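Local coordinates for ferritin like protein (Caulobacter vibrioides, PDB 3HL1) that is of unproven function but belongs to the ferritin-like family and probably binds metal within its helical core, at residues L21-W24 / T25-Y28; E54-H57 / A58-S62. All blocks are in the same frame, centred on the assembly; numbering follows the deposited sequence.

Interaction 1: residues L21-W24 / T25-Y28; sequences LELW and TIPY
Leu21 O accepts the backbone N-H of Thr25 at 3.3 Å, the i to i+4 bond of helix 8-35, and the Thr25 methyl CG2 packs 3.5 Å from the same oxygen. Glu22 O lies 2.7 Å from Thr25 OG1; chi1 of 70° folds OG1 back over the preceding turn, with Glu54 OE1 of helix 42-67 also within reach, and its one proton can serve only one of the two oxygens. The Glu22 carboxylate points into the interior, where OE1 meets His57 ND1 and OE2 meets Tyr148 OH and an unidentified bound molecule. A glutamate on one helix set against Glu-x-x-His on the next is the ligand pattern of ferritin-like four-helix bundles, consistent with a metal-binding role for Glu22. Leu23 touches Ile26 lightly, CD1 to CD1 at 4.4 Å. Leu23 O takes Ile26 N at 2.9 Å, though its place is less sure; Pro27 has no N-H to give, and the helix kinks there. Trp24, with CG anti to its N (chi1 -176°), lays its indole beside the Tyr28 ring. The indole six-membered ring is only 18° from the Tyr28 plane but slid so far that they barely overlap, and Trp24 CH2 touches Tyr28 CD2 at 3.8 Å. Both polar ends are anchored on main-chain carbonyls, Trp24 NE1 on Glu78 O and Tyr28 OH on Ser104 O.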
loop_
_atom_site.group_PDB
_atom_site.type_symbol
_atom_site.label_atom_id
_atom_site.label_comp_id
_atom_site.label_asym_id
_atom_site.label_seq_id
_atom_site.Cartn_x
_atom_site.Cartn_y
_atom_site.Cartn_z
ATOM N N LEU A 21 1.155 -1.543 5.645
ATOM C CA LEU A 21 -0.179 -1.354 5.087
ATOM C C LEU A 21 -0.060 -0.964 3.638
ATOM O O LEU A 21 -0.730 -1.546 2.767
ATOM C CB LEU A 21 -0.975 -0.305 5.875
ATOM C CG LEU A 21 -2.403 0.045 5.337
ATOM C CD1 LEU A 21 -3.313 -1.141 5.095
ATOM C CD2 LEU A 21 -3.077 0.946 6.319
ATOM N N GLU A 22 0.845 -0.031 3.319
ATOM C CA GLU A 22 1.014 0.379 1.895
ATOM C C GLU A 22 1.413 -0.841 1.051
ATOM O O GLU A 22 0.906 -1.068 -0.035
ATOM C CB GLU A 22 2.069 1.516 1.712
ATOM C CG GLU A 22 1.720 2.810 2.459
ATOM C CD GLU A 22 0.536 3.618 1.889
ATOM O OE1 GLU A 22 0.209 3.427 0.704
ATOM O OE2 GLU A 22 0.023 4.508 2.635
ATOM N N LEU A 23 2.363 -1.612 1.551
ATOM C CA LEU A 23 2.828 -2.808 0.841
ATOM C C LEU A 23 1.688 -3.825 0.651
ATOM O O LEU A 23 1.537 -4.444 -0.433
ATOM C CB LEU A 23 3.966 -3.479 1.631
ATOM C CG LEU A 23 4.579 -4.703 0.893
ATOM C CD1 LEU A 23 5.103 -4.300 -0.485
ATOM C CD2 LEU A 23 5.674 -5.387 1.666
ATOM N N TRP A 24 0.911 -4.049 1.716
ATOM C CA TRP A 24 -0.232 -4.953 1.638
ATOM C C TRP A 24 -1.161 -4.640 0.451
ATOM O O TRP A 24 -1.624 -5.550 -0.200
ATOM C CB TRP A 24 -0.994 -4.988 2.959
ATOM C CG TRP A 24 -2.099 -5.937 3.016
ATOM C CD1 TRP A 24 -2.084 -7.165 3.584
ATOM C CD2 TRP A 24 -3.434 -5.707 2.599
ATOM N NE1 TRP A 24 -3.288 -7.765 3.447
ATOM C CE2 TRP A 24 -4.155 -6.887 2.872
ATOM C CE3 TRP A 24 -4.089 -4.635 1.963
ATOM C CZ2 TRP A 24 -5.499 -7.028 2.560
ATOM C CZ3 TRP A 24 -5.442 -4.778 1.656
ATOM C CH2 TRP A 24 -6.125 -5.962 1.945
ATOM N N THR A 25 -1.393 -3.372 0.132
ATOM C CA THR A 25 -2.257 -2.994 -0.954
ATOM C C THR A 25 -1.674 -3.327 -2.314
ATOM O O THR A 25 -2.416 -3.478 -3.248
ATOM C CB THR A 25 -2.603 -1.496 -0.976
ATOM O OG1 THR A 25 -1.426 -0.775 -1.340
ATOM C CG2 THR A 25 -3.163 -0.988 0.380
ATOM N N ILE A 26 -0.345 -3.413 -2.451
ATOM C CA ILE A 26 0.274 -3.550 -3.758
ATOM C C ILE A 26 -0.049 -4.904 -4.427
ATOM O O ILE A 26 -0.590 -4.913 -5.546
ATOM C CB ILE A 26 1.802 -3.188 -3.704
ATOM C CG1 ILE A 26 1.902 -1.669 -3.386
ATOM C CG2 ILE A 26 2.504 -3.561 -5.018
ATOM C CD1 ILE A 26 3.232 -1.179 -2.958
ATOM N N PRO A 27 0.294 -6.053 -3.774
ATOM C CA PRO A 27 -0.173 -7.316 -4.347
ATOM C C PRO A 27 -1.680 -7.442 -4.501
ATOM O O PRO A 27 -2.127 -8.034 -5.480
ATOM C CB PRO A 27 0.431 -8.392 -3.416
ATOM C CG PRO A 27 1.607 -7.732 -2.792
ATOM C CD PRO A 27 1.138 -6.301 -2.583
ATOM N N TYR A 28 -2.467 -6.845 -3.581
ATOM C CA TYR A 28 -3.909 -6.832 -3.695
ATOM C C TYR A 28 -4.369 -6.172 -5.008
ATOM O O TYR A 28 -5.116 -6.780 -5.728
ATOM C CB TYR A 28 -4.587 -6.159 -2.473
ATOM C CG TYR A 28 -6.029 -6.575 -2.284
ATOM C CD1 TYR A 28 -7.057 -5.906 -2.964
ATOM C CD2 TYR A 28 -6.374 -7.672 -1.462
ATOM C CE1 TYR A 28 -8.392 -6.304 -2.818
ATOM C CE2 TYR A 28 -7.712 -8.077 -1.311
ATOM C CZ TYR A 28 -8.697 -7.378 -1.987
ATOM O OH TYR A 28 -9.954 -7.782 -1.895
#

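Interaction 2: residues E54-H57 / A58-S62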
loop_
_atom_site.group_PDB
_atom_site.type_symbol
_atom_site.label_atom_id
_atom_site.label_comp_id
_atom_site.label_asym_id
_atom_site.label_seq_id
_atom_site.Cartn_x
_atom_site.Cartn_y
_atom_site.Cartn_z
ATOM N N GLU A 54 0.766 3.678 -4.925
ATOM C CA GLU A 54 1.048 2.937 -3.673
ATOM C C GLU A 54 2.531 2.706 -3.501
ATOM O O GLU A 54 3.035 2.809 -2.401
ATOM C CB GLU A 54 0.296 1.593 -3.619
ATOM C CG GLU A 54 -1.190 1.728 -3.510
ATOM C CD GLU A 54 -1.606 2.435 -2.202
ATOM O OE1 GLU A 54 -1.473 1.859 -1.119
ATOM O OE2 GLU A 54 -2.053 3.572 -2.263
HETATM N N MSE A 55 3.220 2.356 -4.586
HETATM C CA MSE A 55 4.669 2.123 -4.569
HETATM C C MSE A 55 5.409 3.379 -4.153
HETATM O O MSE A 55 6.302 3.333 -3.302
HETATM C CB MSE A 55 5.138 1.659 -5.951
HETATM C CG MSE A 55 4.650 0.258 -6.289
HETATM SE SE MSE A 55 4.864 -0.121 -8.194
HETATM C CE MSE A 55 4.000 -1.750 -8.242
ATOM N N LEU A 56 5.016 4.503 -4.733
ATOM C CA LEU A 56 5.503 5.804 -4.308
ATOM C C LEU A 56 5.253 6.034 -2.813
ATOM O O LEU A 56 6.166 6.495 -2.125
ATOM C CB LEU A 56 4.883 6.945 -5.152
ATOM C CG LEU A 56 5.185 8.345 -4.617
ATOM C CD1 LEU A 56 6.674 8.609 -4.834
ATOM C CD2 LEU A 56 4.305 9.464 -5.190
ATOM N N HIS A 57 4.059 5.691 -2.305
ATOM C CA HIS A 57 3.770 5.870 -0.893
ATOM C C HIS A 57 4.756 5.101 -0.052
ATOM O O HIS A 57 5.234 5.631 0.961
ATOM C CB HIS A 57 2.339 5.491 -0.492
ATOM C CG HIS A 57 1.282 6.292 -1.173
ATOM N ND1 HIS A 57 -0.059 5.971 -1.088
ATOM C CD2 HIS A 57 1.372 7.347 -2.010
ATOM C CE1 HIS A 57 -0.744 6.817 -1.838
ATOM N NE2 HIS A 57 0.096 7.657 -2.411
ATOM N N ALA A 58 5.037 3.856 -0.441
ATOM C CA ALA A 58 6.011 3.028 0.278
ATOM C C ALA A 58 7.365 3.729 0.368
ATOM O O ALA A 58 7.966 3.806 1.451
ATOM C CB ALA A 58 6.136 1.607 -0.357
ATOM N N GLN A 59 7.856 4.220 -0.766
ATOM C CA GLN A 59 9.095 4.983 -0.817
ATOM C C GLN A 59 9.100 6.212 0.109
ATOM O O GLN A 59 10.092 6.481 0.788
ATOM C CB GLN A 59 9.385 5.424 -2.262
ATOM C CG GLN A 59 10.511 6.459 -2.355
ATOM C CD GLN A 59 10.853 6.823 -3.768
ATOM O OE1 GLN A 59 11.353 5.980 -4.519
ATOM N NE2 GLN A 59 10.589 8.085 -4.147
ATOM N N LEU A 60 7.994 6.947 0.123
ATOM C CA LEU A 60 7.870 8.170 0.927
ATOM C C LEU A 60 7.889 7.856 2.382
ATOM O O LEU A 60 8.522 8.594 3.175
ATOM C CB LEU A 60 6.595 8.948 0.546
ATOM C CG LEU A 60 6.550 9.475 -0.920
ATOM C CD1 LEU A 60 5.307 10.353 -1.120
ATOM C CD2 LEU A 60 7.796 10.225 -1.260
ATOM N N VAL A 61 7.193 6.791 2.770
ATOM C CA VAL A 61 7.223 6.354 4.141
ATOM C C VAL A 61 8.653 5.964 4.532
ATOM O O VAL A 61 9.119 6.370 5.564
ATOM C CB VAL A 61 6.210 5.223 4.476
ATOM C CG1 VAL A 61 6.470 4.701 5.905
ATOM C CG2 VAL A 61 4.763 5.730 4.378
ATOM N N SER A 62 9.349 5.200 3.691
ATOM C CA SER A 62 10.743 4.861 3.967
ATOM C C SER A 62 11.591 6.138 4.172
ATOM O O SER A 62 12.435 6.230 5.065
ATOM C CB SER A 62 11.350 4.037 2.821
ATOM O OG SER A 62 12.717 3.722 3.113
#
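Ala58 N donates to Glu54 O at 3.0 Å, one of the successive i to i+4 bonds that keep this part of helix 42-67 regular. Ala58 CB rests 3.4 Å from Met55 O, Met55 being a selenomethionine. Gln59 N follows with a nearly straight bond to Met55 O (169° at the hydrogen). Its side chain leaves the helix with CG anti to the backbone N (chi1 168°) and runs on extended, bringing the amide NE2 to 4.0 Å from Leu56 CD1; the other end of that amide, OE1, accepts from Glu171 N. Leu60 N bonds Leu56 O at 2.9 Å, and the two leucine side chains cross at an angle, Leu56 CD1 lying 4.0 Å from Leu60 CG. With chi1 -63°, Leu60 CG tilts back over the preceding turn and comes within 3.2 Å of Leu56 O, which sets this branch point close beside the oxygen that its own N-H bonds. Ile202 of helix 188-207 packs on Leu60 and also on Val61. Val61 N continues the pattern on His57 O, with CG2 against the same oxygen at 3.5 Å, and Ser62 N carries it on to Ala58 O. The His57 imidazole leaves on the inner side of the helix, its NE2 held by Gln205 OE1, while Glu54 OE2 and, weakly, His57 ND1 bond an unidentified molecule. Glu54 and His57, three residues apart and one turn along the same face, form the Glu-x-x-His motif that supplies metal ligands in ferritin-like carboxylate sites, a role probable here.

Interactions 1 and 2 are single-helix contacts on the consecutive helices 8-35 and 42-67, and they meet: Thr25 OG1 and Glu54 OE1 are 2.6 Å apart, while Ile26 CG1 packs on Glu54 CB at 3.6 Å. The carboxylate oxygens Glu22 OE1 and Glu54 OE1 also lie close, 2.9 Å apart. Both contacts are buried, interaction 1 the deeper, near the chain's centre, where it combines a slid aromatic pair with a proline kink. Residues 54-62 keep an unbroken helical bond pattern, their side-chain contacts being mainly aliphatic, and reach the surface in part at Met55 and Leu56. Both turn acidic groups toward the same pocket.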